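Local coordinates for protein putative Endoribonuclease L-PSP (Entamoeba histolytica, PDB 3M1X) that is of unknown function but belongs to the RutC (YjgF/YER057c/UK114) family and may act as a deaminase, at residues I70-M78 with V110-F119; K94-A103 with A138-L148. All blocks are in the same frame, centred on the assembly; numbering follows the deposited sequence. Where two conformers were deposited one is given.

Interaction 1 of 2, residues I70-M78 with V110-F119; sequences IEEQSKQVM and VFNGIYAEAF
Met-78 packs as a knob into a hole formed by Ile-114, Tyr-115, Ala-118 and Phe-119. Its CB lies 3.6 Å from CB of Ala-118, and bends at chi2 (-46°) and chi3 (-63°) carry the rest of the chain toward the two rings. There CE reaches CE2 of Phe-119 at 3.6 Å and CD1 of Tyr-115 at 3.7 Å, both obliquely, while SD makes a Met-aromatic contact with the Tyr-115 ring. A reciprocal knob, Ile-114, enters between Glu-71, Ser-74, Lys-75 and Met-78: CD1 rests 3.6 Å from CA of Glu-71, and CG2 meets CG of Lys-75 from across its chain. CG1 of Val-110 lies against CG and OE2 of the bent Glu-71 and near CG2 of Ile-70. Ser-74 turns OG to the edge of the Phe-111 ring, 3.5 Å from CD1, and donates a 2.8 Å hydrogen bond from OG back to O of Ile-70. That oxygen also accepts N of Ser-74, from the opposite face of its plane. No hydrogen bond joins the helices, whose axes cross at -29°, 9.3 Å apart. Beneath them Ser-74 touches Val-140 of strand 140-146 and Phe-111 touches Cys-100 of strand 95-102, the two helices lying side by side on one face of the sheet.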
loop_
_atom_site.group_PDB
_atom_site.type_symbol
_atom_site.label_atom_id
_atom_site.label_comp_id
_atom_site.label_asym_id
_atom_site.label_seq_id
_atom_site.Cartn_x
_atom_site.Cartn_y
_atom_site.Cartn_z
ATOM N N ILE A 70 5.551 -17.292 -13.956
ATOM C CA ILE A 70 4.808 -16.049 -13.736
ATOM C C ILE A 70 3.402 -16.141 -14.277
ATOM O O ILE A 70 2.444 -15.627 -13.692
ATOM C CB ILE A 70 5.572 -14.779 -14.336
ATOM C CG1 ILE A 70 4.777 -13.519 -13.983
ATOM C CG2 ILE A 70 5.885 -14.857 -15.794
ATOM C CD1 ILE A 70 4.698 -13.145 -12.491
ATOM N N GLU A 71 3.238 -16.805 -15.422
ATOM C CA GLU A 71 1.922 -16.888 -16.041
ATOM C C GLU A 71 0.988 -17.680 -15.107
ATOM O O GLU A 71 -0.162 -17.308 -14.842
ATOM C CB GLU A 71 1.992 -17.525 -17.374
ATOM C CG GLU A 71 2.641 -16.782 -18.492
ATOM C CD GLU A 71 4.200 -16.869 -18.503
ATOM O OE1 GLU A 71 4.791 -17.560 -17.677
ATOM O OE2 GLU A 71 4.751 -16.278 -19.466
ATOM N N GLU A 72 1.461 -18.850 -14.644
ATOM C CA GLU A 72 0.683 -19.703 -13.793
ATOM C C GLU A 72 0.320 -19.066 -12.465
ATOM O O GLU A 72 -0.858 -19.114 -12.039
ATOM C CB GLU A 72 1.427 -21.016 -13.560
ATOM C CG GLU A 72 1.460 -21.939 -14.787
ATOM C CD GLU A 72 2.609 -22.897 -14.756
ATOM O OE1 GLU A 72 2.474 -23.780 -15.547
ATOM O OE2 GLU A 72 3.649 -22.784 -14.123
ATOM N N GLN A 73 1.289 -18.433 -11.841
ATOM C CA GLN A 73 1.002 -17.792 -10.596
ATOM C C GLN A 73 0.136 -16.564 -10.758
ATOM O O GLN A 73 -0.714 -16.323 -9.896
ATOM C CB GLN A 73 2.275 -17.428 -9.824
ATOM C CG GLN A 73 3.032 -18.654 -9.345
ATOM C CD GLN A 73 4.230 -18.362 -8.471
ATOM O OE1 GLN A 73 4.342 -17.272 -7.904
ATOM N NE2 GLN A 73 5.140 -19.340 -8.388
ATOM N N SER A 74 0.340 -15.767 -11.789
ATOM C CA SER A 74 -0.491 -14.585 -12.007
ATOM C C SER A 74 -1.926 -14.925 -12.213
ATOM O O SER A 74 -2.857 -14.293 -11.658
ATOM C CB SER A 74 0.036 -13.731 -13.139
ATOM O OG SER A 74 1.314 -13.230 -12.907
ATOM N N LYS A 75 -2.214 -15.976 -13.017
ATOM C CA LYS A 75 -3.574 -16.383 -13.217
ATOM C C LYS A 75 -4.188 -16.830 -11.933
ATOM O O LYS A 75 -5.336 -16.497 -11.629
ATOM C CB LYS A 75 -3.590 -17.518 -14.259
ATOM C CG LYS A 75 -3.315 -17.101 -15.644
ATOM C CD LYS A 75 -3.046 -18.273 -16.573
ATOM C CE LYS A 75 -2.666 -17.752 -17.937
ATOM N NZ LYS A 75 -2.685 -18.974 -18.890
ATOM N N GLN A 76 -3.475 -17.576 -11.125
ATOM C CA GLN A 76 -3.966 -18.056 -9.856
ATOM C C GLN A 76 -4.249 -16.913 -8.888
ATOM O O GLN A 76 -5.239 -16.921 -8.162
ATOM C CB GLN A 76 -3.065 -19.081 -9.215
ATOM C CG GLN A 76 -3.689 -19.781 -7.983
ATOM C CD GLN A 76 -4.918 -20.609 -8.385
ATOM O OE1 GLN A 76 -4.761 -21.478 -9.232
ATOM N NE2 GLN A 76 -6.059 -20.415 -7.795
ATOM N N VAL A 77 -3.358 -15.927 -8.843
ATOM C CA VAL A 77 -3.559 -14.777 -7.993
ATOM C C VAL A 77 -4.868 -14.069 -8.346
ATOM O O VAL A 77 -5.666 -13.723 -7.475
ATOM C CB VAL A 77 -2.388 -13.797 -8.082
ATOM C CG1 VAL A 77 -2.747 -12.359 -7.554
ATOM C CG2 VAL A 77 -1.134 -14.336 -7.328
ATOM N N MET A 78 -5.105 -13.852 -9.656
ATOM C CA MET A 78 -6.331 -13.121 -10.008
ATOM C C MET A 78 -7.576 -13.918 -9.756
ATOM O O MET A 78 -8.597 -13.372 -9.348
ATOM C CB MET A 78 -6.246 -12.689 -11.503
ATOM C CG MET A 78 -5.103 -11.861 -11.896
ATOM S SD MET A 78 -4.711 -10.454 -10.787
ATOM C CE MET A 78 -6.214 -9.489 -10.967
ATOM N N VAL A 110 3.954 -9.448 -18.920
ATOM C CA VAL A 110 3.189 -10.670 -18.876
ATOM C C VAL A 110 2.122 -10.547 -17.793
ATOM O O VAL A 110 0.972 -10.916 -17.965
ATOM C CB VAL A 110 4.065 -11.886 -18.811
ATOM C CG1 VAL A 110 3.252 -13.113 -18.485
ATOM C CG2 VAL A 110 4.732 -12.084 -20.224
ATOM N N PHE A 111 2.564 -10.099 -16.616
ATOM C CA PHE A 111 1.616 -9.930 -15.543
ATOM C C PHE A 111 0.483 -9.036 -15.894
ATOM O O PHE A 111 -0.704 -9.306 -15.697
ATOM C CB PHE A 111 2.305 -9.411 -14.266
ATOM C CG PHE A 111 1.329 -8.916 -13.249
ATOM C CD1 PHE A 111 0.618 -9.810 -12.526
ATOM C CD2 PHE A 111 0.987 -7.570 -13.148
ATOM C CE1 PHE A 111 -0.416 -9.407 -11.640
ATOM C CE2 PHE A 111 -0.002 -7.164 -12.270
ATOM C CZ PHE A 111 -0.680 -8.070 -11.564
ATOM N N ASN A 112 0.822 -7.912 -16.542
ATOM C CA ASN A 112 -0.157 -6.950 -16.821
ATOM C C ASN A 112 -1.231 -7.529 -17.796
ATOM O O ASN A 112 -2.417 -7.232 -17.671
ATOM C CB ASN A 112 0.522 -5.685 -17.313
ATOM C CG ASN A 112 -0.494 -4.685 -17.795
ATOM O OD1 ASN A 112 -1.101 -3.987 -16.976
ATOM N ND2 ASN A 112 -0.746 -4.617 -19.090
ATOM N N GLY A 113 -0.810 -8.327 -18.794
ATOM C CA GLY A 113 -1.771 -8.932 -19.636
ATOM C C GLY A 113 -2.779 -9.838 -18.955
ATOM O O GLY A 113 -3.958 -9.879 -19.254
ATOM N N ILE A 114 -2.257 -10.601 -18.010
ATOM C CA ILE A 114 -3.091 -11.541 -17.265
ATOM C C ILE A 114 -4.084 -10.779 -16.313
ATOM O O ILE A 114 -5.256 -11.081 -16.201
ATOM C CB ILE A 114 -2.242 -12.554 -16.506
ATOM C CG1 ILE A 114 -1.557 -13.497 -17.554
ATOM C CG2 ILE A 114 -3.034 -13.354 -15.469
ATOM C CD1 ILE A 114 -0.368 -14.300 -16.976
ATOM N N TYR A 115 -3.561 -9.726 -15.680
ATOM C CA TYR A 115 -4.350 -8.818 -14.865
ATOM C C TYR A 115 -5.456 -8.196 -15.656
ATOM O O TYR A 115 -6.662 -8.174 -15.236
ATOM C CB TYR A 115 -3.375 -7.782 -14.312
ATOM C CG TYR A 115 -3.996 -6.675 -13.487
ATOM C CD1 TYR A 115 -4.054 -6.740 -12.127
ATOM C CD2 TYR A 115 -4.467 -5.550 -14.108
ATOM C CE1 TYR A 115 -4.577 -5.697 -11.379
ATOM C CE2 TYR A 115 -5.045 -4.524 -13.371
ATOM C CZ TYR A 115 -5.044 -4.584 -11.997
ATOM O OH TYR A 115 -5.566 -3.598 -11.200
ATOM N N ALA A 116 -5.145 -7.688 -16.852
ATOM C CA ALA A 116 -6.100 -7.050 -17.677
ATOM C C ALA A 116 -7.214 -8.004 -18.119
ATOM O O ALA A 116 -8.385 -7.660 -18.128
ATOM C CB ALA A 116 -5.422 -6.369 -18.906
ATOM N N GLU A 117 -6.856 -9.246 -18.477
ATOM C CA GLU A 117 -7.824 -10.296 -18.854
ATOM C C GLU A 117 -8.749 -10.488 -17.731
ATOM O O GLU A 117 -9.944 -10.631 -17.900
ATOM C CB GLU A 117 -7.207 -11.667 -19.180
ATOM C CG GLU A 117 -8.198 -12.787 -19.725
ATOM C CD GLU A 117 -8.813 -13.710 -18.635
ATOM O OE1 GLU A 117 -8.503 -13.650 -17.454
ATOM O OE2 GLU A 117 -9.736 -14.490 -18.894
ATOM N N ALA A 118 -8.202 -10.582 -16.495
ATOM C CA ALA A 118 -8.992 -10.872 -15.321
ATOM C C ALA A 118 -10.055 -9.800 -15.044
ATOM O O ALA A 118 -11.164 -10.075 -14.661
ATOM C CB ALA A 118 -8.148 -11.109 -14.109
ATOM N N PHE A 119 -9.676 -8.541 -15.247
ATOM C CA PHE A 119 -10.599 -7.408 -14.988
ATOM C C PHE A 119 -11.421 -7.018 -16.170
ATOM O O PHE A 119 -12.415 -6.302 -16.005
ATOM C CB PHE A 119 -9.800 -6.159 -14.500
ATOM C CG PHE A 119 -9.543 -6.206 -13.009
ATOM C CD1 PHE A 119 -10.545 -6.034 -12.106
ATOM C CD2 PHE A 119 -8.228 -6.350 -12.509
ATOM C CE1 PHE A 119 -10.365 -6.091 -10.775
ATOM C CE2 PHE A 119 -8.016 -6.358 -11.121
ATOM C CZ PHE A 119 -9.091 -6.239 -10.291
#

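Interaction 2 of 2, residues K94-A103 with A138-L148; sequences KVVKTTCLLA and ALVEVECIATL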
loop_
_atom_site.group_PDB
_atom_site.type_symbol
_atom_site.label_atom_id
_atom_site.label_comp_id
_atom_site.label_asym_id
_atom_site.label_seq_id
_atom_site.Cartn_x
_atom_site.Cartn_y
_atom_site.Cartn_z
ATOM N N LYS A 94 -16.159 -4.202 -8.749
ATOM C CA LYS A 94 -16.231 -3.298 -7.608
ATOM C C LYS A 94 -14.884 -2.974 -7.003
ATOM O O LYS A 94 -14.802 -2.300 -5.978
ATOM C CB LYS A 94 -17.215 -3.848 -6.593
ATOM C CG LYS A 94 -18.673 -3.698 -7.011
ATOM C CD LYS A 94 -19.612 -4.350 -6.032
ATOM C CE LYS A 94 -21.090 -4.140 -6.442
ATOM N NZ LYS A 94 -22.018 -4.729 -5.458
ATOM N N VAL A 95 -13.779 -3.432 -7.601
ATOM C CA VAL A 95 -12.452 -3.136 -7.135
ATOM C C VAL A 95 -12.130 -1.679 -7.435
ATOM O O VAL A 95 -12.215 -1.248 -8.592
ATOM C CB VAL A 95 -11.414 -4.085 -7.690
ATOM C CG1 VAL A 95 -10.000 -3.648 -7.328
ATOM C CG2 VAL A 95 -11.688 -5.499 -7.216
ATOM N N VAL A 96 -11.701 -0.934 -6.430
ATOM C CA VAL A 96 -11.348 0.501 -6.654
ATOM C C VAL A 96 -9.882 0.672 -6.843
ATOM O O VAL A 96 -9.496 1.600 -7.602
ATOM C CB VAL A 96 -11.850 1.476 -5.536
ATOM C CG1 VAL A 96 -13.341 1.354 -5.453
ATOM C CG2 VAL A 96 -11.160 1.293 -4.154
ATOM N N LYS A 97 -9.033 -0.130 -6.234
ATOM C CA LYS A 97 -7.596 0.083 -6.239
ATOM C C LYS A 97 -6.934 -1.247 -6.019
ATOM O O LYS A 97 -7.339 -2.008 -5.147
ATOM C CB LYS A 97 -7.234 1.068 -5.079
ATOM C CG LYS A 97 -5.792 1.217 -4.691
ATOM C CD LYS A 97 -4.986 1.875 -5.768
ATOM C CE LYS A 97 -3.513 2.257 -5.312
ATOM N NZ LYS A 97 -2.837 1.061 -4.781
ATOM N N THR A 98 -5.844 -1.519 -6.735
ATOM C CA THR A 98 -4.967 -2.650 -6.498
ATOM C C THR A 98 -3.534 -2.192 -6.293
ATOM O O THR A 98 -3.166 -1.097 -6.694
ATOM C CB THR A 98 -5.009 -3.636 -7.671
ATOM O OG1 THR A 98 -4.354 -3.032 -8.770
ATOM C CG2 THR A 98 -6.401 -4.077 -8.046
ATOM N N THR A 99 -2.769 -3.060 -5.676
ATOM C CA THR A 99 -1.350 -2.914 -5.609
ATOM C C THR A 99 -0.770 -4.244 -6.070
ATOM O O THR A 99 -1.130 -5.312 -5.534
ATOM C CB THR A 99 -0.827 -2.535 -4.224
ATOM O OG1 THR A 99 -1.514 -1.351 -3.811
ATOM C CG2 THR A 99 0.682 -2.255 -4.260
ATOM N N CYS A 100 0.129 -4.191 -7.042
ATOM C CA CYS A 100 0.670 -5.356 -7.752
ATOM C C CYS A 100 2.166 -5.440 -7.526
ATOM O O CYS A 100 2.896 -4.544 -7.944
ATOM C CB CYS A 100 0.347 -5.246 -9.237
ATOM S SG CYS A 100 -1.414 -5.148 -9.609
ATOM N N LEU A 101 2.569 -6.492 -6.805
ATOM C CA LEU A 101 3.951 -6.696 -6.389
ATOM C C LEU A 101 4.551 -7.804 -7.172
ATOM O O LEU A 101 3.970 -8.914 -7.252
ATOM C CB LEU A 101 4.012 -7.018 -4.906
ATOM C CG LEU A 101 3.457 -5.987 -3.925
ATOM C CD1 LEU A 101 1.956 -6.045 -3.762
ATOM C CD2 LEU A 101 4.159 -6.193 -2.547
ATOM N N LEU A 102 5.699 -7.584 -7.760
ATOM C CA LEU A 102 6.421 -8.615 -8.552
ATOM C C LEU A 102 7.717 -8.961 -7.908
ATOM O O LEU A 102 8.397 -8.093 -7.383
ATOM C CB LEU A 102 6.676 -8.059 -9.970
ATOM C CG LEU A 102 5.429 -7.779 -10.767
ATOM C CD1 LEU A 102 5.809 -6.933 -12.004
ATOM C CD2 LEU A 102 4.704 -9.042 -11.149
ATOM N N ALA A 103 8.123 -10.192 -8.064
ATOM C CA ALA A 103 9.473 -10.610 -7.665
ATOM C C ALA A 103 10.491 -10.060 -8.633
ATOM O O ALA A 103 11.664 -9.886 -8.265
ATOM C CB ALA A 103 9.592 -12.153 -7.564
ATOM N N ALA A 138 7.088 -16.405 -3.676
ATOM C CA ALA A 138 6.124 -16.115 -4.755
ATOM C C ALA A 138 6.689 -15.195 -5.776
ATOM O O ALA A 138 7.497 -14.280 -5.471
ATOM C CB ALA A 138 4.872 -15.447 -4.075
ATOM N N LEU A 139 6.214 -15.315 -6.992
ATOM C CA LEU A 139 6.636 -14.439 -8.037
ATOM C C LEU A 139 5.813 -13.153 -8.190
ATOM O O LEU A 139 6.188 -12.224 -8.865
ATOM C CB LEU A 139 6.563 -15.179 -9.381
ATOM C CG LEU A 139 7.516 -16.368 -9.542
ATOM C CD1 LEU A 139 7.324 -16.934 -10.913
ATOM C CD2 LEU A 139 9.004 -15.967 -9.212
ATOM N N VAL A 140 4.621 -13.149 -7.591
ATOM C CA VAL A 140 3.620 -12.085 -7.750
ATOM C C VAL A 140 2.683 -12.141 -6.572
ATOM O O VAL A 140 2.326 -13.218 -6.117
ATOM C CB VAL A 140 2.906 -12.226 -9.094
ATOM C CG1 VAL A 140 2.347 -13.627 -9.329
ATOM C CG2 VAL A 140 1.819 -11.184 -9.260
ATOM N N GLU A 141 2.274 -10.961 -6.103
ATOM C CA GLU A 141 1.343 -10.786 -5.034
ATOM C C GLU A 141 0.457 -9.626 -5.394
ATOM O O GLU A 141 0.977 -8.588 -5.802
ATOM C CB GLU A 141 2.124 -10.523 -3.746
ATOM C CG GLU A 141 1.267 -10.313 -2.517
ATOM C CD GLU A 141 2.083 -9.830 -1.284
ATOM O OE1 GLU A 141 2.955 -10.516 -0.990
ATOM O OE2 GLU A 141 1.766 -8.742 -0.779
ATOM N N VAL A 142 -0.864 -9.712 -5.224
ATOM C CA VAL A 142 -1.787 -8.608 -5.561
ATOM C C VAL A 142 -2.771 -8.432 -4.415
ATOM O O VAL A 142 -3.436 -9.383 -4.026
ATOM C CB VAL A 142 -2.523 -8.844 -6.874
ATOM C CG1 VAL A 142 -3.470 -7.612 -7.138
ATOM C CG2 VAL A 142 -1.549 -9.008 -8.073
ATOM N N GLU A 143 -2.796 -7.244 -3.873
ATOM C CA GLU A 143 -3.819 -6.834 -2.886
ATOM C C GLU A 143 -4.777 -5.856 -3.514
ATOM O O GLU A 143 -4.517 -5.280 -4.590
ATOM C CB GLU A 143 -3.182 -6.225 -1.648
ATOM C CG GLU A 143 -2.325 -4.986 -1.972
ATOM C CD GLU A 143 -1.761 -4.306 -0.818
ATOM O OE1 GLU A 143 -1.908 -4.635 0.313
ATOM O OE2 GLU A 143 -1.011 -3.289 -1.073
ATOM N N CYS A 144 -5.915 -5.616 -2.885
ATOM C CA CYS A 144 -6.871 -4.612 -3.399
ATOM C C CYS A 144 -7.812 -4.116 -2.340
ATOM O O CYS A 144 -7.929 -4.708 -1.268
ATOM C CB CYS A 144 -7.610 -5.188 -4.595
ATOM S SG CYS A 144 -8.918 -6.363 -4.203
ATOM N N ILE A 145 -8.499 -3.032 -2.685
ATOM C CA ILE A 145 -9.626 -2.554 -1.935
ATOM C C ILE A 145 -10.788 -2.448 -2.874
ATOM O O ILE A 145 -10.658 -2.060 -4.041
ATOM C CB ILE A 145 -9.377 -1.197 -1.209
ATOM C CG1 ILE A 145 -10.577 -0.824 -0.288
ATOM C CG2 ILE A 145 -9.082 -0.112 -2.204
ATOM C CD1 ILE A 145 -10.429 0.527 0.327
ATOM N N ALA A 146 -11.959 -2.830 -2.394
ATOM C CA ALA A 146 -13.179 -2.868 -3.168
ATOM C C ALA A 146 -14.306 -2.305 -2.380
ATOM O O ALA A 146 -14.262 -2.130 -1.150
ATOM C CB ALA A 146 -13.508 -4.299 -3.609
ATOM N N THR A 147 -15.434 -1.999 -3.053
ATOM C CA THR A 147 -16.670 -1.649 -2.412
ATOM C C THR A 147 -17.605 -2.836 -2.402
ATOM O O THR A 147 -17.611 -3.670 -3.259
ATOM C CB THR A 147 -17.339 -0.438 -3.065
ATOM O OG1 THR A 147 -18.467 -0.013 -2.344
ATOM C CG2 THR A 147 -17.706 -0.669 -4.535
ATOM N N LEU A 148 -18.468 -2.842 -1.405
ATOM C CA LEU A 148 -19.701 -3.617 -1.441
ATOM C C LEU A 148 -20.652 -3.054 -2.469
ATOM O O LEU A 148 -21.614 -3.800 -2.847
ATOM C CB LEU A 148 -20.380 -3.678 -0.065
ATOM C CG LEU A 148 -19.611 -4.433 1.016
ATOM C CD1 LEU A 148 -20.447 -4.350 2.330
ATOM C CD2 LEU A 148 -19.275 -5.811 0.654
ATOM O OXT LEU A 148 -20.493 -1.884 -2.871
#
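Lys-94 runs beside the end of the chain, its side chain extended beyond CG. CB lies 3.4 Å from O of Thr-147 and also touches its CG2, the two side chains meeting at about a right angle; CG continues over the same threonine, CD comes 3.5 Å from O of Thr-147, CE moves on to the terminal carboxylate of Leu-148, and NZ gives a 2.8 Å hydrogen bond to O of Leu-148. The ammonium approaches from above the carboxylate plane, 46° out of it. Thr-147 holds the other oxygen, OG1 bonding to OXT of Leu-148. Two side chains thus grip the carboxylate, and the residue before it is tied by a backbone bond from N of Thr-147 to O of Lys-94.

Beyond this end the strands pair antiparallel. A classic beta bulge comes first: Val-96 and Lys-97 both face Ile-145, whose O accepts N of Val-96 at 2.8 Å and, weakly, N of Lys-97. Regular pairing then runs through Thr-99 with Glu-143 and Leu-101 with Glu-141. On the face of these four residues Thr-99 and Glu-143 lie side by side, CB of Thr-99 3.2 Å from OE2 of Glu-143. The other carboxylate oxygen, OE1, is salt-bridged to Lys-97 of a neighbouring subunit. Both methyls of Leu-101 lie near OE2 of Glu-141. The opposite face is largely apolar: SG of Cys-100 meets CG1 of Val-142 at 4.1 Å, and Leu-102 crosses Val-140. With helices on the Cys-100/Val-142 face and neighbouring subunits on the Thr-99/Glu-143 face, the paired strands are typical of the trimeric YjgF/YER057c/UK114 fold.

Interaction 1 is the helical layer lying on the sheet to which interaction 2 belongs, and their centres are 11 Å apart. Two polar contacts probably tie the layers together: OH of Tyr-115 lies 2.8 Å from OG1 of Thr-98, and OE1 of Gln-73 accepts N of Leu-139 at 2.9 Å. Between them the packing is apolar, with CG1 of Val-77 3.6 Å from CB of Val-142. Helix 70-87, strand 95-102 and helix 108-119 follow one another, and the segments of the two interactions alternate along the chain. On the sheet face that carries Thr-99 and Glu-143, the nearest atoms of a bound citrate and the Glu-141 side chain are about 3 Å apart; the citrate probably comes from the crystallisation liquor but may mark a pocket.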